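Local atomic coordinates of pyridine synthase TbtD (Thermobispora bispora, PDB entry 5WA4), a protein that probably catalyses the formal [4+2] aza-cycloaddition that builds the central pyridine ring during biosynthesis of the thiopeptide antibiotic thiomuracin, on a substrate recognised through its leader peptide. Residues H194-L199 and R335-H340; L164-A168 and L325-L330; R188-R192 and A342-A347. All coordinates share one frame; numbering follows the deposited sequence.

Contact 1: residues H194-L199 and R335-H340; sequences HAEAYL and RFLVCH
Two first torsions, one on each helix, bring the rings of His194 and Phe336 together: the imidazole swings opposite its own backbone nitrogen (chi1 -168°), while the phenyl ring of Phe336 lies beside its backbone N, opposite the carbonyl carbon. Phe336 CE1 then sits over one face of the imidazole near its rim, 3.4 Å from His194 NE2, the two planes oblique, neither stacked nor edge-to-face. Tyr198, one turn on from His194, takes the same kind of first torsion and brings its CB over the centre of the phenyl ring, 3.4 Å from the Phe336 ring centroid. Beyond that CH-pi contact the two six-membered rings run nearly parallel but slide apart, so they barely overlap. His194, Phe336 and Tyr198 thus form an aromatic cluster across two helices, 184-201 and 332-352, whose local axes approach to 8.5 Å at 131° between their N-to-C directions, about midway between perpendicular and antiparallel. One side-chain hydrogen bond crosses the contact. Arg335, bent at chi3, sends NH1 to His194 NE2 (3.2 Å, N-H...N angle 156°); the acceptor lies close to the guanidinium plane, whereas the donor is tilted out of the imidazole plane. Cys339 SG meets the edge of the same imidazole, 3.6 Å from His194 CD2, and Tyr322 of helix 307-328 stacks on that ring. Where the helices come closest, the small Ala195 fits: its CB lies 3.5 Å from Phe336 O and 3.7 Å from His340 CB. The Tyr198 hydroxyl is hydrogen-bonded to His333 and Arg202, and Glu196, near the edge of His340, forms a salt bridge with Arg209.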
loop_
_atom_site.group_PDB
_atom_site.type_symbol
_atom_site.label_atom_id
_atom_site.label_comp_id
_atom_site.label_asym_id
_atom_site.label_seq_id
_atom_site.Cartn_x
_atom_site.Cartn_y
_atom_site.Cartn_z
ATOM N N HIS E 194 -3.308 5.749 22.982
ATOM C CA HIS E 194 -4.613 6.322 22.654
ATOM C C HIS E 194 -4.426 7.740 22.171
ATOM O O HIS E 194 -4.928 8.103 21.101
ATOM C CB HIS E 194 -5.547 6.279 23.871
ATOM C CG HIS E 194 -6.991 6.567 23.575
ATOM N ND1 HIS E 194 -7.713 5.888 22.609
ATOM C CD2 HIS E 194 -7.877 7.396 24.180
ATOM C CE1 HIS E 194 -8.962 6.324 22.605
ATOM N NE2 HIS E 194 -9.090 7.236 23.551
ATOM N N ALA E 195 -3.678 8.531 22.946
ATOM C CA ALA E 195 -3.465 9.944 22.632
ATOM C C ALA E 195 -2.669 10.098 21.340
ATOM O O ALA E 195 -3.012 10.915 20.484
ATOM C CB ALA E 195 -2.762 10.661 23.792
ATOM N N GLU E 196 -1.617 9.306 21.194
ATOM C CA GLU E 196 -0.814 9.332 19.981
ATOM C C GLU E 196 -1.626 9.022 18.707
ATOM O O GLU E 196 -1.316 9.533 17.631
ATOM C CB GLU E 196 0.349 8.355 20.120
ATOM C CG GLU E 196 1.365 8.815 21.129
ATOM C CD GLU E 196 2.058 10.089 20.687
ATOM O OE1 GLU E 196 2.156 10.301 19.452
ATOM O OE2 GLU E 196 2.498 10.884 21.567
ATOM N N ALA E 197 -2.667 8.206 18.842
ATOM C CA ALA E 197 -3.523 7.869 17.718
ATOM C C ALA E 197 -4.232 9.121 17.197
ATOM O O ALA E 197 -4.297 9.365 15.995
ATOM C CB ALA E 197 -4.521 6.814 18.132
ATOM N N TYR E 198 -4.746 9.907 18.137
ATOM C CA TYR E 198 -5.299 11.234 17.879
ATOM C C TYR E 198 -4.282 12.196 17.302
ATOM O O TYR E 198 -4.579 12.891 16.348
ATOM C CB TYR E 198 -5.860 11.839 19.171
ATOM C CG TYR E 198 -6.436 13.236 19.064
ATOM C CD1 TYR E 198 -7.602 13.477 18.349
ATOM C CD2 TYR E 198 -5.852 14.300 19.727
ATOM C CE1 TYR E 198 -8.155 14.729 18.271
ATOM C CE2 TYR E 198 -6.399 15.592 19.663
ATOM C CZ TYR E 198 -7.558 15.799 18.935
ATOM O OH TYR E 198 -8.125 17.067 18.869
ATOM N N LEU E 199 -3.091 12.266 17.885
ATOM C CA LEU E 199 -2.146 13.281 17.435
ATOM C C LEU E 199 -1.729 13.008 15.981
ATOM O O LEU E 199 -1.695 13.913 15.158
ATOM C CB LEU E 199 -0.947 13.354 18.372
ATOM C CG LEU E 199 -1.241 13.935 19.764
ATOM C CD1 LEU E 199 -0.092 13.655 20.697
ATOM C CD2 LEU E 199 -1.450 15.393 19.691
ATOM N N ARG E 335 -10.459 14.151 26.222
ATOM C CA ARG E 335 -10.077 12.773 26.546
ATOM C C ARG E 335 -8.638 12.480 26.142
ATOM O O ARG E 335 -7.844 12.005 26.977
ATOM C CB ARG E 335 -11.005 11.765 25.882
ATOM C CG ARG E 335 -10.865 10.333 26.476
ATOM C CD ARG E 335 -11.239 9.249 25.458
ATOM N NE ARG E 335 -12.429 9.674 24.738
ATOM C CZ ARG E 335 -12.583 9.565 23.426
ATOM N NH1 ARG E 335 -11.622 9.025 22.691
ATOM N NH2 ARG E 335 -13.703 9.995 22.850
ATOM N N PHE E 336 -8.283 12.784 24.888
ATOM C CA PHE E 336 -6.904 12.565 24.452
ATOM C C PHE E 336 -5.891 13.357 25.278
ATOM O O PHE E 336 -4.809 12.857 25.581
ATOM C CB PHE E 336 -6.761 12.870 22.973
ATOM C CG PHE E 336 -7.583 11.954 22.118
ATOM C CD1 PHE E 336 -7.397 10.572 22.189
ATOM C CD2 PHE E 336 -8.562 12.443 21.284
ATOM C CE1 PHE E 336 -8.170 9.696 21.425
ATOM C CE2 PHE E 336 -9.342 11.572 20.511
ATOM C CZ PHE E 336 -9.147 10.200 20.582
ATOM N N LEU E 337 -6.252 14.566 25.695
ATOM C CA LEU E 337 -5.346 15.363 26.511
ATOM C C LEU E 337 -5.143 14.730 27.871
ATOM O O LEU E 337 -4.004 14.594 28.342
ATOM C CB LEU E 337 -5.881 16.781 26.681
ATOM C CG LEU E 337 -5.203 17.658 27.729
ATOM C CD1 LEU E 337 -3.785 17.960 27.283
ATOM C CD2 LEU E 337 -6.028 18.919 27.970
ATOM N N VAL E 338 -6.243 14.346 28.512
ATOM C CA VAL E 338 -6.160 13.608 29.779
ATOM C C VAL E 338 -5.309 12.304 29.695
ATOM O O VAL E 338 -4.456 12.070 30.558
ATOM C CB VAL E 338 -7.560 13.294 30.297
ATOM C CG1 VAL E 338 -7.516 12.207 31.334
ATOM C CG2 VAL E 338 -8.180 14.563 30.864
ATOM N N CYS E 339 -5.498 11.483 28.652
ATOM C CA CYS E 339 -4.654 10.288 28.495
ATOM C C CYS E 339 -3.213 10.696 28.300
ATOM O O CYS E 339 -2.302 10.047 28.805
ATOM C CB CYS E 339 -5.067 9.408 27.308
ATOM S SG CYS E 339 -6.752 8.750 27.316
ATOM N N HIS E 340 -2.987 11.754 27.540
ATOM C CA HIS E 340 -1.616 12.127 27.281
ATOM C C HIS E 340 -0.939 12.560 28.596
ATOM O O HIS E 340 0.224 12.212 28.858
ATOM C CB HIS E 340 -1.537 13.224 26.239
ATOM C CG HIS E 340 -0.140 13.608 25.893
ATOM N ND1 HIS E 340 0.551 13.035 24.850
ATOM C CD2 HIS E 340 0.720 14.466 26.494
ATOM C CE1 HIS E 340 1.768 13.545 24.799
ATOM N NE2 HIS E 340 1.899 14.412 25.792
#

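Contact 2: residues L164-A168 and L325-L330; sequences LPTIA and LTRLGL
Leu164 spreads its two methyl branches over the C-terminal end of the opposing helix. CD1 lies against Leu328 CB at 3.9 Å, while CD2 rests on backbone, 3.5 Å from Leu328 O and 3.6 Å from Leu330 N. A trans first torsion (chi1 -180°) carries the fork across from the first turn of helix 164-178, and Leu164 CG also meets Leu330 CD1 at 3.8 Å. One turn later Ala168 offers a single methyl to two leucines: its CB is 3.7 Å from Leu330 CD2 and 3.8 Å from Leu325 CD1. Ile167 adds a looser touch, CG2 on Leu328 CD1, the two side chains crossing at about a right angle. No hydrogen bond links the segments, and the side chains that meet are all aliphatic. Behind them, Ala154 of helix 135-159 covers both Ile167 and Leu328, and Pro165 packs on an apolar side chain of the bound leader peptide. Leu330 is brought in by the way helix 307-328 ends. Gly329, at phi 116°, turns the chain, and Leu330 N bonds back to Leu325 O at 3.1 Å: a Schellman motif, which brings Leu330 back beside Leu325, so that both meet Ala168.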
loop_
_atom_site.group_PDB
_atom_site.type_symbol
_atom_site.label_atom_id
_atom_site.label_comp_id
_atom_site.label_asym_id
_atom_site.label_seq_id
_atom_site.Cartn_x
_atom_site.Cartn_y
_atom_site.Cartn_z
ATOM N N LEU E 164 -14.168 18.583 35.315
ATOM C CA LEU E 164 -14.488 17.350 34.583
ATOM C C LEU E 164 -13.243 16.605 34.059
ATOM O O LEU E 164 -13.179 15.373 34.173
ATOM C CB LEU E 164 -15.438 17.627 33.412
ATOM C CG LEU E 164 -15.762 16.334 32.666
ATOM C CD1 LEU E 164 -16.191 15.218 33.675
ATOM C CD2 LEU E 164 -16.825 16.567 31.588
ATOM N N PRO E 165 -12.256 17.333 33.494
ATOM C CA PRO E 165 -11.024 16.619 33.135
ATOM C C PRO E 165 -10.365 15.900 34.291
ATOM O O PRO E 165 -9.711 14.893 34.059
ATOM C CB PRO E 165 -10.121 17.739 32.611
ATOM C CG PRO E 165 -11.064 18.654 31.969
ATOM C CD PRO E 165 -12.282 18.666 32.871
ATOM N N THR E 166 -10.532 16.405 35.507
ATOM C CA THR E 166 -9.861 15.831 36.674
ATOM C C THR E 166 -10.584 14.568 37.108
ATOM O O THR E 166 -9.973 13.647 37.636
ATOM C CB THR E 166 -9.790 16.837 37.865
ATOM O OG1 THR E 166 -9.345 18.111 37.384
ATOM C CG2 THR E 166 -8.815 16.344 38.956
ATOM N N ILE E 167 -11.888 14.528 36.895
ATOM C CA ILE E 167 -12.598 13.289 37.112
ATOM C C ILE E 167 -12.094 12.252 36.099
ATOM O O ILE E 167 -11.700 11.141 36.477
ATOM C CB ILE E 167 -14.108 13.476 36.993
ATOM C CG1 ILE E 167 -14.590 14.414 38.116
ATOM C CG2 ILE E 167 -14.805 12.111 37.019
ATOM C CD1 ILE E 167 -16.091 14.766 38.081
ATOM N N ALA E 168 -12.059 12.642 34.829
ATOM C CA ALA E 168 -11.566 11.769 33.776
ATOM C C ALA E 168 -10.140 11.314 34.047
ATOM O O ALA E 168 -9.802 10.159 33.796
ATOM C CB ALA E 168 -11.644 12.438 32.452
ATOM N N LEU E 325 -16.834 8.620 30.113
ATOM C CA LEU E 325 -16.391 10.006 30.060
ATOM C C LEU E 325 -17.143 10.779 28.962
ATOM O O LEU E 325 -17.540 11.916 29.180
ATOM C CB LEU E 325 -14.877 10.093 29.831
ATOM C CG LEU E 325 -14.006 9.281 30.784
ATOM C CD1 LEU E 325 -12.531 9.368 30.438
ATOM C CD2 LEU E 325 -14.240 9.660 32.234
ATOM N N THR E 326 -17.364 10.176 27.799
ATOM C CA THR E 326 -18.193 10.839 26.792
ATOM C C THR E 326 -19.610 11.066 27.350
ATOM O O THR E 326 -20.276 12.049 27.012
ATOM C CB THR E 326 -18.239 10.037 25.446
ATOM O OG1 THR E 326 -17.079 10.347 24.667
ATOM C CG2 THR E 326 -19.492 10.376 24.613
ATOM N N ARG E 327 -20.063 10.184 28.232
ATOM C CA ARG E 327 -21.401 10.340 28.805
ATOM C C ARG E 327 -21.402 11.474 29.849
ATOM O O ARG E 327 -22.448 12.052 30.153
ATOM C CB ARG E 327 -21.859 9.034 29.441
ATOM C CG ARG E 327 -23.340 8.837 29.510
ATOM C CD ARG E 327 -23.586 7.515 30.196
ATOM N NE ARG E 327 -24.981 7.297 30.543
ATOM C CZ ARG E 327 -25.368 6.478 31.515
ATOM N NH1 ARG E 327 -24.454 5.825 32.224
ATOM N NH2 ARG E 327 -26.658 6.318 31.785
ATOM N N LEU E 328 -20.222 11.775 30.394
ATOM C CA LEU E 328 -20.058 12.860 31.362
ATOM C C LEU E 328 -19.964 14.238 30.688
ATOM O O LEU E 328 -20.088 15.265 31.354
ATOM C CB LEU E 328 -18.812 12.642 32.227
ATOM C CG LEU E 328 -18.709 11.375 33.080
ATOM C CD1 LEU E 328 -17.464 11.412 33.954
ATOM C CD2 LEU E 328 -19.946 11.178 33.929
ATOM N N GLY E 329 -19.727 14.260 29.379
ATOM C CA GLY E 329 -19.603 15.506 28.655
ATOM C C GLY E 329 -18.229 15.748 28.051
ATOM O O GLY E 329 -18.069 16.661 27.237
ATOM N N LEU E 330 -17.237 14.951 28.441
ATOM C CA LEU E 330 -15.861 15.087 27.939
ATOM C C LEU E 330 -15.805 15.058 26.420
ATOM O O LEU E 330 -16.466 14.244 25.778
ATOM C CB LEU E 330 -14.960 13.981 28.495
ATOM C CG LEU E 330 -13.504 14.390 28.694
ATOM C CD1 LEU E 330 -13.415 15.380 29.857
ATOM C CD2 LEU E 330 -12.609 13.194 28.969
#

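Contact 3: residues R188-R192 and A342-A347; sequences RTSLR and AADAAA
Arg192 lays one face of its guanidinium over the methyl of Ala343, the methyl lying toward the rim of the group, 3.5 Å from Ala343 CB to Arg192 CZ. Bends at chi2 and chi3 curl the chain round that methyl, carrying NH2 on to the carboxylate of Asp344, with which it forms a salt bridge. The modelled separation, 2.5 Å from Arg192 NH2 to Asp344 OD1, is too short to be weighed closely at this resolution. The two side chains cross at about a right angle and their planar groups are turned 53° apart, so the bridge is not a flat, two-pronged one. Arg192 NH1 has a second acid, Glu210 of the third subunit.

Arg188, one turn earlier, runs toward the C-terminal end of 342-347. Its CG is lodged between the backbone N and the carbonyl carbon (chi1 63°), and from there the chain runs extended alongside the alanine helix: CB is 3.5 Å and CD 3.7 Å from Ala346 CB, and NH1 comes within 3.4 Å of Ala347 CB. The apolar stem is thereby packed against methyls while the charged end passes on to a salt bridge with Asp214 of the third subunit; NE is held by Pro185 O. Leu191, between the arginines in sequence, points at the partner helix and puts CD1 3.5 Å from Ala342 CB, at the other end of the segment from Arg188's partners. The local axes approach to 8.6 Å, at 145°, with alanine methyls filling most of the partner side.

This pairing of helices 184-201 and 332-352 is enclosed by other helices: Leu191 also packs on Val172 of helix 164-178 and Tyr322 of helix 307-328, Ala346 on Leu227 of helix 220-235, and Asp344 on Tyr216 of helix 205-218.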
loop_
_atom_site.group_PDB
_atom_site.type_symbol
_atom_site.label_atom_id
_atom_site.label_comp_id
_atom_site.label_asym_id
_atom_site.label_seq_id
_atom_site.Cartn_x
_atom_site.Cartn_y
_atom_site.Cartn_z
ATOM N N ARG E 188 0.455 2.044 31.179
ATOM C CA ARG E 188 0.569 3.441 30.773
ATOM C C ARG E 188 0.735 3.511 29.271
ATOM O O ARG E 188 0.268 4.452 28.643
ATOM C CB ARG E 188 1.736 4.130 31.473
ATOM C CG ARG E 188 3.086 3.543 31.135
ATOM C CD ARG E 188 4.094 3.871 32.211
ATOM N NE ARG E 188 5.364 3.239 31.905
ATOM C CZ ARG E 188 6.358 3.831 31.257
ATOM N NH1 ARG E 188 6.248 5.092 30.865
ATOM N NH2 ARG E 188 7.472 3.163 31.015
ATOM N N THR E 189 1.373 2.485 28.705
ATOM C CA THR E 189 1.526 2.341 27.261
ATOM C C THR E 189 0.198 2.461 26.523
ATOM O O THR E 189 0.133 3.095 25.472
ATOM C CB THR E 189 2.192 0.993 26.928
ATOM O OG1 THR E 189 3.489 0.955 27.547
ATOM C CG2 THR E 189 2.321 0.783 25.425
ATOM N N SER E 190 -0.868 1.887 27.072
ATOM C CA SER E 190 -2.161 1.951 26.391
ATOM C C SER E 190 -2.783 3.333 26.550
ATOM O O SER E 190 -3.639 3.737 25.746
ATOM C CB SER E 190 -3.112 0.873 26.910
ATOM O OG SER E 190 -3.646 1.228 28.175
ATOM N N LEU E 191 -2.346 4.047 27.590
ATOM C CA LEU E 191 -2.719 5.444 27.784
ATOM C C LEU E 191 -2.000 6.357 26.802
ATOM O O LEU E 191 -2.607 7.271 26.255
ATOM C CB LEU E 191 -2.425 5.873 29.210
ATOM C CG LEU E 191 -3.411 5.285 30.214
ATOM C CD1 LEU E 191 -3.287 5.983 31.549
ATOM C CD2 LEU E 191 -4.837 5.373 29.700
ATOM N N ARG E 192 -0.714 6.115 26.561
ATOM C CA ARG E 192 0.001 6.908 25.559
ATOM C C ARG E 192 -0.512 6.605 24.150
ATOM O O ARG E 192 -0.810 7.513 23.361
ATOM C CB ARG E 192 1.511 6.669 25.608
ATOM C CG ARG E 192 2.253 7.559 24.607
ATOM C CD ARG E 192 3.493 8.241 25.185
ATOM N NE ARG E 192 3.233 9.319 26.133
ATOM C CZ ARG E 192 3.911 9.490 27.268
ATOM N NH1 ARG E 192 4.886 8.656 27.610
ATOM N NH2 ARG E 192 3.620 10.499 28.072
ATOM N N ALA E 342 -1.848 11.528 31.619
ATOM C CA ALA E 342 -1.662 10.359 32.475
ATOM C C ALA E 342 -0.361 9.697 32.112
ATOM O O ALA E 342 0.438 9.391 32.995
ATOM C CB ALA E 342 -2.792 9.394 32.354
ATOM N N ALA E 343 -0.118 9.521 30.820
ATOM C CA ALA E 343 1.073 8.781 30.402
ATOM C C ALA E 343 2.375 9.534 30.733
ATOM O O ALA E 343 3.378 8.918 31.099
ATOM C CB ALA E 343 1.004 8.438 28.907
ATOM N N ASP E 344 2.365 10.853 30.610
ATOM C CA ASP E 344 3.509 11.655 31.076
ATOM C C ASP E 344 3.746 11.434 32.582
ATOM O O ASP E 344 4.865 11.177 32.995
ATOM C CB ASP E 344 3.308 13.167 30.789
ATOM C CG ASP E 344 3.758 13.582 29.383
ATOM O OD1 ASP E 344 4.483 12.811 28.713
ATOM O OD2 ASP E 344 3.391 14.699 28.951
ATOM N N ALA E 345 2.688 11.539 33.383
ATOM C CA ALA E 345 2.772 11.330 34.823
ATOM C C ALA E 345 3.291 9.930 35.175
ATOM O O ALA E 345 4.217 9.787 35.980
ATOM C CB ALA E 345 1.432 11.557 35.453
ATOM N N ALA E 346 2.698 8.902 34.564
ATOM C CA ALA E 346 3.136 7.527 34.783
ATOM C C ALA E 346 4.600 7.354 34.437
ATOM O O ALA E 346 5.335 6.733 35.177
ATOM C CB ALA E 346 2.298 6.566 33.979
ATOM N N ALA E 347 5.026 7.911 33.316
ATOM C CA ALA E 347 6.409 7.749 32.879
ATOM C C ALA E 347 7.371 8.306 33.928
ATOM O O ALA E 347 8.475 7.773 34.134
ATOM C CB ALA E 347 6.629 8.434 31.527
#

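How the contacts relate
Contacts 1 and 3 join the same two helices, 184-201 and 332-352, at successive levels, and Cys339 CB meets Leu191 O at 3.4 Å where they adjoin. Contact 2 joins the helices preceding these in the chain, 164-178 and 307-328, and touches contact 1 through Leu330 CD2 and Arg335 CA, 3.5 Å apart. Chemistry differs with surroundings more than with distance from the centre. Contact 2, its centre about 7 Å from the chain centre, is purely aliphatic in its side chains. Contact 1, about 16 Å out and partly buried, mixes rings with an arginine-histidine bond. Contact 3, about 20 Å out, is nonetheless buried, and its arginines reach acids of the third subunit, joining intrachain packing to assembly.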